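Local coordinates for BugD (Bordetella pertussis Tohama I, PDB 2F5X), which binds aspartic acid and probably serves as the periplasmic solute receptor of a transporter in the tripartite tricarboxylate transporter family, at residues Leu78-Phe84 against Ile237-Trp242; Met113-Gly119 against Val205-Thr211; Tyr14-Asn20 against Asp73-Ile77. All coordinates share one frame. Residues are numbered along the deposited sequence.

Contact 1. Residues Leu78-Phe84 against Ile237-Trp242. With ASP (aspartic acid), chain D.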
loop_
_atom_site.group_PDB
_atom_site.type_symbol
_atom_site.label_atom_id
_atom_site.label_comp_id
_atom_site.label_asym_id
_atom_site.label_seq_id
_atom_site.Cartn_x
_atom_site.Cartn_y
_atom_site.Cartn_z
ATOM N N LEU A 78 10.763 -1.505 -9.492
ATOM C CA LEU A 78 9.397 -1.545 -8.994
ATOM C C LEU A 78 9.340 -0.994 -7.582
ATOM O O LEU A 78 10.139 -1.387 -6.741
ATOM C CB LEU A 78 8.900 -2.996 -8.990
ATOM C CG LEU A 78 7.513 -3.255 -8.399
ATOM C CD1 LEU A 78 6.442 -2.666 -9.317
ATOM C CD2 LEU A 78 7.311 -4.758 -8.192
ATOM N N LEU A 79 8.404 -0.081 -7.328
ATOM C CA LEU A 79 8.057 0.263 -5.953
ATOM C C LEU A 79 6.653 -0.252 -5.714
ATOM O O LEU A 79 5.695 0.214 -6.335
ATOM C CB LEU A 79 8.137 1.771 -5.677
ATOM C CG LEU A 79 7.793 2.070 -4.201
ATOM C CD1 LEU A 79 8.982 1.766 -3.243
ATOM C CD2 LEU A 79 7.285 3.476 -4.022
HETATM N N MSE A 80 6.536 -1.236 -4.835
HETATM C CA MSE A 80 5.254 -1.886 -4.601
HETATM C C MSE A 80 5.115 -2.224 -3.122
HETATM O O MSE A 80 6.110 -2.381 -2.421
HETATM C CB MSE A 80 5.141 -3.144 -5.486
HETATM C CG MSE A 80 3.795 -3.898 -5.426
HETATM SE SE MSE A 80 2.212 -2.776 -5.686
HETATM C CE MSE A 80 0.866 -4.128 -5.204
ATOM N N HIS A 81 3.874 -2.342 -2.667
ATOM C CA HIS A 81 3.585 -2.587 -1.264
ATOM C C HIS A 81 3.176 -4.032 -0.989
ATOM O O HIS A 81 3.321 -4.896 -1.863
ATOM C CB HIS A 81 2.561 -1.570 -0.745
ATOM C CG HIS A 81 1.231 -1.607 -1.437
ATOM N ND1 HIS A 81 0.530 -2.775 -1.663
ATOM C CD2 HIS A 81 0.455 -0.604 -1.913
ATOM C CE1 HIS A 81 -0.622 -2.489 -2.246
ATOM N NE2 HIS A 81 -0.691 -1.178 -2.410
ATOM N N ALA A 82 2.682 -4.285 0.224
ATOM C CA ALA A 82 2.301 -5.624 0.685
ATOM C C ALA A 82 1.349 -6.375 -0.254
ATOM O O ALA A 82 1.245 -7.604 -0.183
ATOM C CB ALA A 82 1.703 -5.546 2.099
ATOM N N GLY A 83 0.651 -5.644 -1.119
ATOM C CA GLY A 83 -0.177 -6.260 -2.152
ATOM C C GLY A 83 0.617 -7.210 -3.033
ATOM O O GLY A 83 0.063 -8.156 -3.597
ATOM N N PHE A 84 1.925 -6.956 -3.149
ATOM C CA PHE A 84 2.849 -7.878 -3.812
ATOM C C PHE A 84 2.702 -9.278 -3.233
ATOM O O PHE A 84 2.789 -10.261 -3.963
ATOM C CB PHE A 84 4.286 -7.381 -3.585
ATOM C CG PHE A 84 5.347 -8.181 -4.278
ATOM C CD1 PHE A 84 5.872 -7.751 -5.498
ATOM C CD2 PHE A 84 5.879 -9.328 -3.685
ATOM C CE1 PHE A 84 6.899 -8.477 -6.127
ATOM C CE2 PHE A 84 6.892 -10.064 -4.308
ATOM C CZ PHE A 84 7.403 -9.640 -5.526
ATOM N N ILE A 237 1.080 -1.578 5.906
ATOM C CA ILE A 237 1.386 -1.735 4.489
ATOM C C ILE A 237 2.861 -1.425 4.257
ATOM O O ILE A 237 3.247 -0.271 4.019
ATOM C CB ILE A 237 0.433 -0.861 3.646
ATOM C CG1 ILE A 237 -1.030 -1.287 3.894
ATOM C CG2 ILE A 237 0.763 -0.947 2.140
ATOM C CD1 ILE A 237 -1.364 -2.761 3.588
ATOM N N TRP A 238 3.689 -2.459 4.375
ATOM C CA TRP A 238 5.101 -2.312 4.062
ATOM C C TRP A 238 5.242 -2.137 2.556
ATOM O O TRP A 238 4.387 -2.582 1.778
ATOM C CB TRP A 238 5.924 -3.515 4.556
ATOM C CG TRP A 238 5.411 -4.849 4.063
ATOM C CD1 TRP A 238 4.535 -5.683 4.705
ATOM C CD2 TRP A 238 5.768 -5.506 2.841
ATOM N NE1 TRP A 238 4.311 -6.812 3.948
ATOM C CE2 TRP A 238 5.064 -6.736 2.803
ATOM C CE3 TRP A 238 6.622 -5.183 1.767
ATOM C CZ2 TRP A 238 5.181 -7.639 1.735
ATOM C CZ3 TRP A 238 6.743 -6.087 0.701
ATOM C CH2 TRP A 238 6.017 -7.295 0.694
ATOM N N HIS A 239 6.308 -1.451 2.164
ATOM C CA HIS A 239 6.642 -1.206 0.765
ATOM C C HIS A 239 8.056 -1.737 0.519
ATOM O O HIS A 239 8.931 -1.631 1.395
ATOM C CB HIS A 239 6.646 0.298 0.462
ATOM C CG HIS A 239 5.280 0.912 0.305
ATOM N ND1 HIS A 239 4.313 0.870 1.288
ATOM C CD2 HIS A 239 4.744 1.620 -0.718
ATOM C CE1 HIS A 239 3.235 1.509 0.869
ATOM N NE2 HIS A 239 3.470 1.975 -0.345
ATOM N N GLY A 240 8.270 -2.291 -0.675
ATOM C CA GLY A 240 9.577 -2.784 -1.084
ATOM C C GLY A 240 9.986 -2.231 -2.437
ATOM O O GLY A 240 9.165 -1.676 -3.171
HETATM N N MSE A 241 11.264 -2.386 -2.763
HETATM C CA MSE A 241 11.782 -2.005 -4.061
HETATM C C MSE A 241 12.452 -3.235 -4.663
HETATM O O MSE A 241 13.203 -3.915 -3.978
HETATM C CB MSE A 241 12.783 -0.853 -3.925
HETATM C CG MSE A 241 13.426 -0.451 -5.237
HETATM SE SE MSE A 241 14.620 1.035 -4.966
HETATM C CE MSE A 241 13.361 2.321 -4.609
ATOM N N TRP A 242 12.149 -3.517 -5.930
ATOM C CA TRP A 242 12.677 -4.689 -6.629
ATOM C C TRP A 242 13.200 -4.314 -8.015
ATOM O O TRP A 242 12.723 -3.354 -8.631
ATOM C CB TRP A 242 11.556 -5.702 -6.863
ATOM C CG TRP A 242 10.954 -6.421 -5.672
ATOM C CD1 TRP A 242 11.274 -7.682 -5.228
ATOM C CD2 TRP A 242 9.852 -5.989 -4.867
ATOM N NE1 TRP A 242 10.461 -8.042 -4.180
ATOM C CE2 TRP A 242 9.573 -7.026 -3.936
ATOM C CE3 TRP A 242 9.071 -4.822 -4.823
ATOM C CZ2 TRP A 242 8.558 -6.928 -2.976
ATOM C CZ3 TRP A 242 8.049 -4.732 -3.871
ATOM C CH2 TRP A 242 7.814 -5.774 -2.953
HETATM N N ASP D . -1.322 1.882 -2.532
HETATM C CA ASP D . -2.369 2.023 -3.588
HETATM C C ASP D . -2.229 3.331 -4.350
HETATM O O ASP D . -3.208 3.829 -4.938
HETATM C CB ASP D . -3.761 1.926 -2.977
HETATM C CG ASP D . -4.050 0.559 -2.415
HETATM O OD1 ASP D . -5.067 0.428 -1.694
HETATM O OD2 ASP D . -3.316 -0.436 -2.648
HETATM O OXT ASP D . -1.127 3.882 -4.362
#

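Contact 2. Residues Met113-Gly119 against Val205-Thr211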
loop_
_atom_site.group_PDB
_atom_site.type_symbol
_atom_site.label_atom_id
_atom_site.label_comp_id
_atom_site.label_asym_id
_atom_site.label_seq_id
_atom_site.Cartn_x
_atom_site.Cartn_y
_atom_site.Cartn_z
HETATM N N MSE A 113 -3.139 2.132 8.117
HETATM C CA MSE A 113 -4.359 2.493 7.405
HETATM C C MSE A 113 -5.426 3.115 8.316
HETATM O O MSE A 113 -5.408 2.927 9.543
HETATM C CB MSE A 113 -4.885 1.288 6.626
HETATM C CG MSE A 113 -3.827 0.723 5.664
HETATM SE SE MSE A 113 -4.499 -0.772 4.690
HETATM C CE MSE A 113 -5.602 0.263 3.406
ATOM N N THR A 114 -6.326 3.878 7.696
ATOM C CA THR A 114 -7.455 4.504 8.369
ATOM C C THR A 114 -8.752 4.075 7.711
ATOM O O THR A 114 -8.848 4.068 6.477
ATOM C CB THR A 114 -7.375 6.048 8.256
ATOM O OG1 THR A 114 -7.185 6.418 6.876
ATOM C CG2 THR A 114 -6.137 6.582 8.987
ATOM N N ILE A 115 -9.745 3.736 8.534
ATOM C CA ILE A 115 -11.110 3.492 8.059
ATOM C C ILE A 115 -11.800 4.847 7.988
ATOM O O ILE A 115 -11.939 5.521 9.007
ATOM C CB ILE A 115 -11.882 2.554 9.026
ATOM C CG1 ILE A 115 -11.139 1.225 9.239
ATOM C CG2 ILE A 115 -13.357 2.343 8.551
ATOM C CD1 ILE A 115 -11.357 0.220 8.191
ATOM N N ILE A 116 -12.206 5.245 6.784
ATOM C CA ILE A 116 -12.816 6.552 6.566
ATOM C C ILE A 116 -14.119 6.427 5.782
ATOM O O ILE A 116 -14.397 5.394 5.162
ATOM C CB ILE A 116 -11.845 7.526 5.816
ATOM C CG1 ILE A 116 -11.469 6.982 4.421
ATOM C CG2 ILE A 116 -10.610 7.859 6.665
ATOM C CD1 ILE A 116 -10.729 8.020 3.554
ATOM N N ALA A 117 -14.910 7.495 5.791
ATOM C CA ALA A 117 -16.128 7.541 4.994
ATOM C C ALA A 117 -16.347 8.940 4.440
ATOM O O ALA A 117 -15.678 9.895 4.859
ATOM C CB ALA A 117 -17.328 7.101 5.831
ATOM N N ARG A 118 -17.284 9.057 3.501
ATOM C CA ARG A 118 -17.652 10.359 2.956
ATOM C C ARG A 118 -18.024 11.308 4.099
ATOM O O ARG A 118 -18.480 10.868 5.162
ATOM C CB ARG A 118 -18.797 10.228 1.936
ATOM C CG ARG A 118 -20.021 9.442 2.403
ATOM C CD ARG A 118 -21.128 9.424 1.342
ATOM N NE ARG A 118 -22.225 8.511 1.641
ATOM C CZ ARG A 118 -23.309 8.832 2.340
ATOM N NH1 ARG A 118 -23.440 10.055 2.856
ATOM N NH2 ARG A 118 -24.267 7.923 2.529
ATOM N N GLY A 119 -17.782 12.601 3.882
ATOM C CA GLY A 119 -17.880 13.607 4.929
ATOM C C GLY A 119 -19.228 13.717 5.621
ATOM O O GLY A 119 -19.302 14.238 6.731
ATOM N N VAL A 205 -13.196 14.262 5.362
ATOM C CA VAL A 205 -13.801 12.928 5.422
ATOM C C VAL A 205 -14.062 12.552 6.877
ATOM O O VAL A 205 -13.435 13.107 7.774
ATOM C CB VAL A 205 -12.909 11.850 4.749
ATOM C CG1 VAL A 205 -12.718 12.161 3.267
ATOM C CG2 VAL A 205 -11.545 11.702 5.460
ATOM N N LYS A 206 -14.980 11.615 7.100
ATOM C CA LYS A 206 -15.197 11.046 8.432
ATOM C C LYS A 206 -14.104 10.028 8.690
ATOM O O LYS A 206 -13.720 9.279 7.783
ATOM C CB LYS A 206 -16.573 10.373 8.535
ATOM C CG LYS A 206 -17.760 11.340 8.419
ATOM C CD LYS A 206 -17.956 12.125 9.694
ATOM C CE LYS A 206 -19.092 11.551 10.513
ATOM N NZ LYS A 206 -20.449 12.113 10.214
ATOM N N ALA A 207 -13.569 10.013 9.910
ATOM C CA ALA A 207 -12.468 9.104 10.223
ATOM C C ALA A 207 -12.788 8.341 11.498
ATOM O O ALA A 207 -13.175 8.945 12.494
ATOM C CB ALA A 207 -11.147 9.878 10.347
ATOM N N TYR A 208 -12.628 7.017 11.463
ATOM C CA TYR A 208 -13.154 6.155 12.533
ATOM C C TYR A 208 -12.125 5.380 13.345
ATOM O O TYR A 208 -12.291 5.197 14.552
ATOM C CB TYR A 208 -14.176 5.180 11.951
ATOM C CG TYR A 208 -15.348 5.884 11.311
ATOM C CD1 TYR A 208 -16.408 6.363 12.087
ATOM C CD2 TYR A 208 -15.394 6.085 9.931
ATOM C CE1 TYR A 208 -17.499 7.007 11.498
ATOM C CE2 TYR A 208 -16.470 6.738 9.339
ATOM C CZ TYR A 208 -17.513 7.201 10.128
ATOM O OH TYR A 208 -18.571 7.844 9.529
ATOM N N ALA A 209 -11.074 4.910 12.687
ATOM C CA ALA A 209 -10.131 4.004 13.333
ATOM C C ALA A 209 -8.877 3.829 12.500
ATOM O O ALA A 209 -8.882 4.085 11.296
ATOM C CB ALA A 209 -10.784 2.634 13.563
ATOM N N VAL A 210 -7.818 3.358 13.149
ATOM C CA VAL A 210 -6.571 3.017 12.461
ATOM C C VAL A 210 -6.293 1.517 12.589
ATOM O O VAL A 210 -6.863 0.858 13.458
ATOM C CB VAL A 210 -5.376 3.836 13.003
ATOM C CG1 VAL A 210 -5.575 5.323 12.688
ATOM C CG2 VAL A 210 -5.188 3.610 14.523
ATOM N N THR A 211 -5.428 0.984 11.727
ATOM C CA THR A 211 -5.165 -0.457 11.697
ATOM C C THR A 211 -3.828 -0.841 12.320
ATOM O O THR A 211 -3.390 -1.989 12.206
ATOM C CB THR A 211 -5.196 -0.983 10.258
ATOM O OG1 THR A 211 -4.179 -0.309 9.502
ATOM C CG2 THR A 211 -6.517 -0.620 9.568
#

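Contact 3. Residues Tyr14-Asn20 against Asp73-Ile77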
loop_
_atom_site.group_PDB
_atom_site.type_symbol
_atom_site.label_atom_id
_atom_site.label_comp_id
_atom_site.label_asym_id
_atom_site.label_seq_id
_atom_site.Cartn_x
_atom_site.Cartn_y
_atom_site.Cartn_z
ATOM N N TYR A 14 26.790 2.293 -14.733
ATOM C CA TYR A 14 25.375 2.404 -14.256
ATOM C C TYR A 14 25.227 3.366 -13.059
ATOM O O TYR A 14 26.013 3.292 -12.118
ATOM C CB TYR A 14 24.826 1.017 -13.878
ATOM C CG TYR A 14 23.452 1.104 -13.254
ATOM C CD1 TYR A 14 22.306 1.092 -14.044
ATOM C CD2 TYR A 14 23.299 1.232 -11.871
ATOM C CE1 TYR A 14 21.042 1.203 -13.476
ATOM C CE2 TYR A 14 22.039 1.345 -11.294
ATOM C CZ TYR A 14 20.920 1.325 -12.101
ATOM O OH TYR A 14 19.680 1.437 -11.527
ATOM N N PRO A 15 24.218 4.242 -13.057
ATOM C CA PRO A 15 23.308 4.473 -14.185
ATOM C C PRO A 15 23.816 5.577 -15.109
ATOM O O PRO A 15 24.364 6.583 -14.640
ATOM C CB PRO A 15 22.020 4.927 -13.491
ATOM C CG PRO A 15 22.495 5.629 -12.247
ATOM C CD PRO A 15 23.849 5.058 -11.885
ATOM N N GLU A 16 23.625 5.390 -16.408
ATOM C CA GLU A 16 24.100 6.365 -17.387
ATOM C C GLU A 16 22.953 7.157 -18.007
ATOM O O GLU A 16 23.174 8.031 -18.852
ATOM C CB GLU A 16 24.966 5.690 -18.457
ATOM C CG GLU A 16 24.271 4.613 -19.276
ATOM C CD GLU A 16 25.221 3.888 -20.215
ATOM O OE1 GLU A 16 26.264 3.372 -19.749
ATOM O OE2 GLU A 16 24.925 3.831 -21.428
ATOM N N ARG A 17 21.734 6.843 -17.568
ATOM C CA ARG A 17 20.524 7.560 -17.954
ATOM C C ARG A 17 19.490 7.387 -16.829
ATOM O O ARG A 17 19.691 6.567 -15.926
ATOM C CB ARG A 17 19.984 7.053 -19.304
ATOM C CG ARG A 17 19.485 5.617 -19.303
ATOM C CD ARG A 17 19.237 5.050 -20.690
ATOM N NE ARG A 17 18.592 3.737 -20.641
ATOM C CZ ARG A 17 19.199 2.587 -20.924
ATOM N NH1 ARG A 17 20.478 2.566 -21.276
ATOM N NH2 ARG A 17 18.523 1.450 -20.851
ATOM N N PRO A 18 18.405 8.161 -16.853
ATOM C CA PRO A 18 17.388 8.064 -15.796
ATOM C C PRO A 18 16.836 6.649 -15.573
ATOM O O PRO A 18 16.736 5.846 -16.507
ATOM C CB PRO A 18 16.292 9.016 -16.284
ATOM C CG PRO A 18 17.052 10.030 -17.092
ATOM C CD PRO A 18 18.067 9.211 -17.837
ATOM N N VAL A 19 16.509 6.368 -14.316
ATOM C CA VAL A 19 15.945 5.082 -13.900
ATOM C C VAL A 19 14.442 5.243 -13.742
ATOM O O VAL A 19 13.982 6.150 -13.039
ATOM C CB VAL A 19 16.562 4.619 -12.566
ATOM C CG1 VAL A 19 15.871 3.355 -12.034
ATOM C CG2 VAL A 19 18.059 4.377 -12.726
ATOM N N ASN A 20 13.685 4.365 -14.395
ATOM C CA ASN A 20 12.224 4.375 -14.272
ATOM C C ASN A 20 11.775 3.566 -13.080
ATOM O O ASN A 20 12.152 2.396 -12.945
ATOM C CB ASN A 20 11.565 3.824 -15.534
ATOM C CG ASN A 20 11.863 4.666 -16.768
ATOM O OD1 ASN A 20 12.203 4.134 -17.832
ATOM N ND2 ASN A 20 11.734 5.979 -16.636
ATOM N N ASP A 73 18.209 -4.510 -16.672
ATOM C CA ASP A 73 19.379 -3.646 -16.804
ATOM C C ASP A 73 19.517 -2.594 -15.706
ATOM O O ASP A 73 20.491 -1.830 -15.700
ATOM C CB ASP A 73 19.421 -2.990 -18.193
ATOM C CG ASP A 73 18.155 -2.228 -18.528
ATOM O OD1 ASP A 73 17.341 -1.927 -17.618
ATOM O OD2 ASP A 73 17.903 -1.868 -19.698
ATOM N N GLY A 74 18.549 -2.551 -14.790
ATOM C CA GLY A 74 18.554 -1.576 -13.711
ATOM C C GLY A 74 17.832 -0.277 -14.035
ATOM O O GLY A 74 17.710 0.604 -13.175
ATOM N N TYR A 75 17.348 -0.150 -15.266
ATOM C CA TYR A 75 16.636 1.068 -15.670
ATOM C C TYR A 75 15.119 0.965 -15.513
ATOM O O TYR A 75 14.400 1.931 -15.747
ATOM C CB TYR A 75 17.058 1.517 -17.077
ATOM C CG TYR A 75 18.531 1.861 -17.120
ATOM C CD1 TYR A 75 19.007 3.054 -16.561
ATOM C CD2 TYR A 75 19.454 0.979 -17.671
ATOM C CE1 TYR A 75 20.369 3.368 -16.577
ATOM C CE2 TYR A 75 20.814 1.279 -17.692
ATOM C CZ TYR A 75 21.264 2.473 -17.144
ATOM O OH TYR A 75 22.608 2.764 -17.165
ATOM N N SER A 76 14.650 -0.208 -15.093
ATOM C CA SER A 76 13.261 -0.389 -14.686
ATOM C C SER A 76 13.229 -1.044 -13.318
ATOM O O SER A 76 13.701 -2.172 -13.147
ATOM C CB SER A 76 12.493 -1.251 -15.685
ATOM O OG SER A 76 12.542 -0.683 -16.979
ATOM N N ILE A 77 12.682 -0.328 -12.345
ATOM C CA ILE A 77 12.545 -0.867 -10.994
ATOM C C ILE A 77 11.112 -0.722 -10.511
ATOM O O ILE A 77 10.335 0.069 -11.069
ATOM C CB ILE A 77 13.563 -0.225 -10.009
ATOM C CG1 ILE A 77 13.303 1.276 -9.839
ATOM C CG2 ILE A 77 14.988 -0.488 -10.483
ATOM C CD1 ILE A 77 14.240 1.968 -8.825
HETATM O O HOH W 1 15.990 -0.104 -20.714
HETATM O O HOH W 2 20.422 -1.076 -20.840
HETATM O O HOH W 3 13.679 1.640 -18.739
#

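Contact 1. Residues Leu78-Phe84 against Ile237-Trp242
Leu78 opens an antiparallel pairing with Trp242 in which both backbone bonds are closed: Leu78 N to Trp242 O at 2.8 Å and Trp242 N to Leu78 O at 3.0 Å. Its CD2 also packs 3.8 Å from Trp242 CE3. Leu79 faces Met241 as a non-hydrogen-bonded pair (CA-CA 4.8 Å). At Met80 the bonds resume, with Met80 N to Gly240 O at 3.1 Å and Gly240 N to Met80 O at 2.8 Å. The Trp242 indole folds back over Gly240, where a modelled CB would lie 2.9 Å from Trp242 CH2, and reaches Met80 CB with CZ3 at 3.7 Å. His81 shares its face of the sheet with Leu79, His239 and Met241. Its CB sits 3.5 Å from the His239 ring centroid, 9° off the normal, while the two rings meet edge-to-face (planes at 74°). His81 NE2 donates to OD2 of the bound aspartic acid at 2.7 Å, and His81 ND1 accepts from Gly83 N at 2.9 Å; this capping bond orients the imidazole as the strand turns into a helix. Ala82 makes a weak bond from its N to Trp238 O (2.9 Å, 119°) and lays CB over the Trp238 five-membered ring. Phe84 then stacks face-to-face on the six-membered ring of Trp242, centroids 4.0 Å apart and planes at 13°. Thr31, Ser151 and Gln192 help complete the ligand site. Strand 236-244 is thus flanked by strands 76-81 and 102-117, with helix 30-46 covering the Leu79-Met241 face and helix 61-68 touching Leu78, Met80 and Phe84.

Contact 2. Residues Met113-Gly119 against Val205-Thr211
Ile115 loses the most surface here, 78 Å², and sits where the antiparallel register slips. Ile115 N donates to Ala209 O at 2.9 Å, yet Ile115 O receives Tyr208 N at 3.0 Å, so one residue stands opposite two. The flanking non-hydrogen-bonded pairs confirm the inserted residue: Thr114 faces Val210 (CA-CA 4.4 Å) and Ile116 faces Ala207 (4.5 Å). With Tyr208 at phi/psi -116/-37°, this is a classic beta bulge. The Tyr208 ring runs along the strand and brings CE2 to 3.6 Å from Ala117 CB, while its hydroxyl bonds Pro123 O. The bulge lies in a sheet where strand 102-117 is held between strands 188-192 and 206-210, with helices 174-182 and 193-201 packed on the Ile116 face and Leu158 of helix 150-162 against Ile115. Thr211, with 63 Å² covered, closes one end: its OG1 accepts from Met113 N at 3.0 Å, a side-chain substitute for a backbone carbonyl, and Thr211 N returns to Met113 O at 2.9 Å; the same hydroxyl also bonds Val235 O. Met113, modelled as selenomethionine, directs its side chain to within about 5 Å of the bound aspartic acid. At the other end Lys206 (59 Å²) exchanges two bonds with Ala117, Lys206 N to Ala117 O and Ala117 N to Lys206 O, both 2.9 Å. Its CG rests 3.4 Å from Arg118 O, and NZ continues to Phe121 O and Asn124 OD1.

Contact 3. Residues Tyr14-Asn20 against Asp73-Ile77
The ring of Tyr75 is sandwiched between an aromatic side chain and a cation, and this residue alone contributes 175 of the 518 Å² buried. On one face the Arg17 guanidinium lies nearly flat, with Arg17 CZ 3.9 Å from the ring centroid and 21° off the normal, a cation-pi stack. Over the opposite face comes Tyr14, whose CD1 is 3.6 Å from Tyr75 CZ, the two planes inclined at 59°. A cis peptide between Tyr14 and Pro15 bends the chain round the Tyr75 ring, and Tyr75 OH accepts from Glu16 N at 2.9 Å. Arg17 also forms a long salt bridge, Arg17 NH2 to Asp73 OD2 at 3.6 Å, reinforced by two waters that each accept from NH2 and donate to OD2. The other carboxylate oxygen, Asp73 OD1, takes Tyr75 N at 2.9 Å in an Asx turn. Gly74 has a positive phi (91°), and a modelled CB there would lie 2.7 Å from Tyr14 CE1; the lack of a side chain lets Tyr14 OH donate to Gly74 O at 2.7 Å. Beyond this turn regular pairing starts: Asn20 N to Tyr75 O at 2.9 Å and Ile77 N to Asn20 O at 2.8 Å bracket the parallel bridge of Asn20 with Ser76. Val19 CG1 meets Ile77 CD1 at 3.9 Å on the inner side. Here begin two parallel strands, with 19-23 lying between 50-54 and 76-81; followed by the antiparallel strand 236-244 and then 102-117, they give the 2-1-3-n-4 strand order of type II periplasmic binding proteins.

How the contacts relate
Contacts 1 and 3 share strand 76-81: contact 3 starts it at its partly exposed N-terminal end and contact 1 finishes it beside the ligand; the centre of contact 3 lies about 24 Å from the centre of the chain, that of contact 1 about 7 Å. They touch where Trp242 O lies 3.5 Å from Ile77 CB. Contact 2 is buried too, its centre about 16 Å from the chain's on the opposite side from contact 3, and meets contact 1 through Met113 SE and Ile237 CG1 at 3.6 Å; strands 102-117 and 236-244 are neighbours. Chemistry follows position: aromatic and histidine packing in contact 1, aliphatic packing around an irregular antiparallel pairing in contact 2, and charge and water bridges in contact 3, which pairs in parallel.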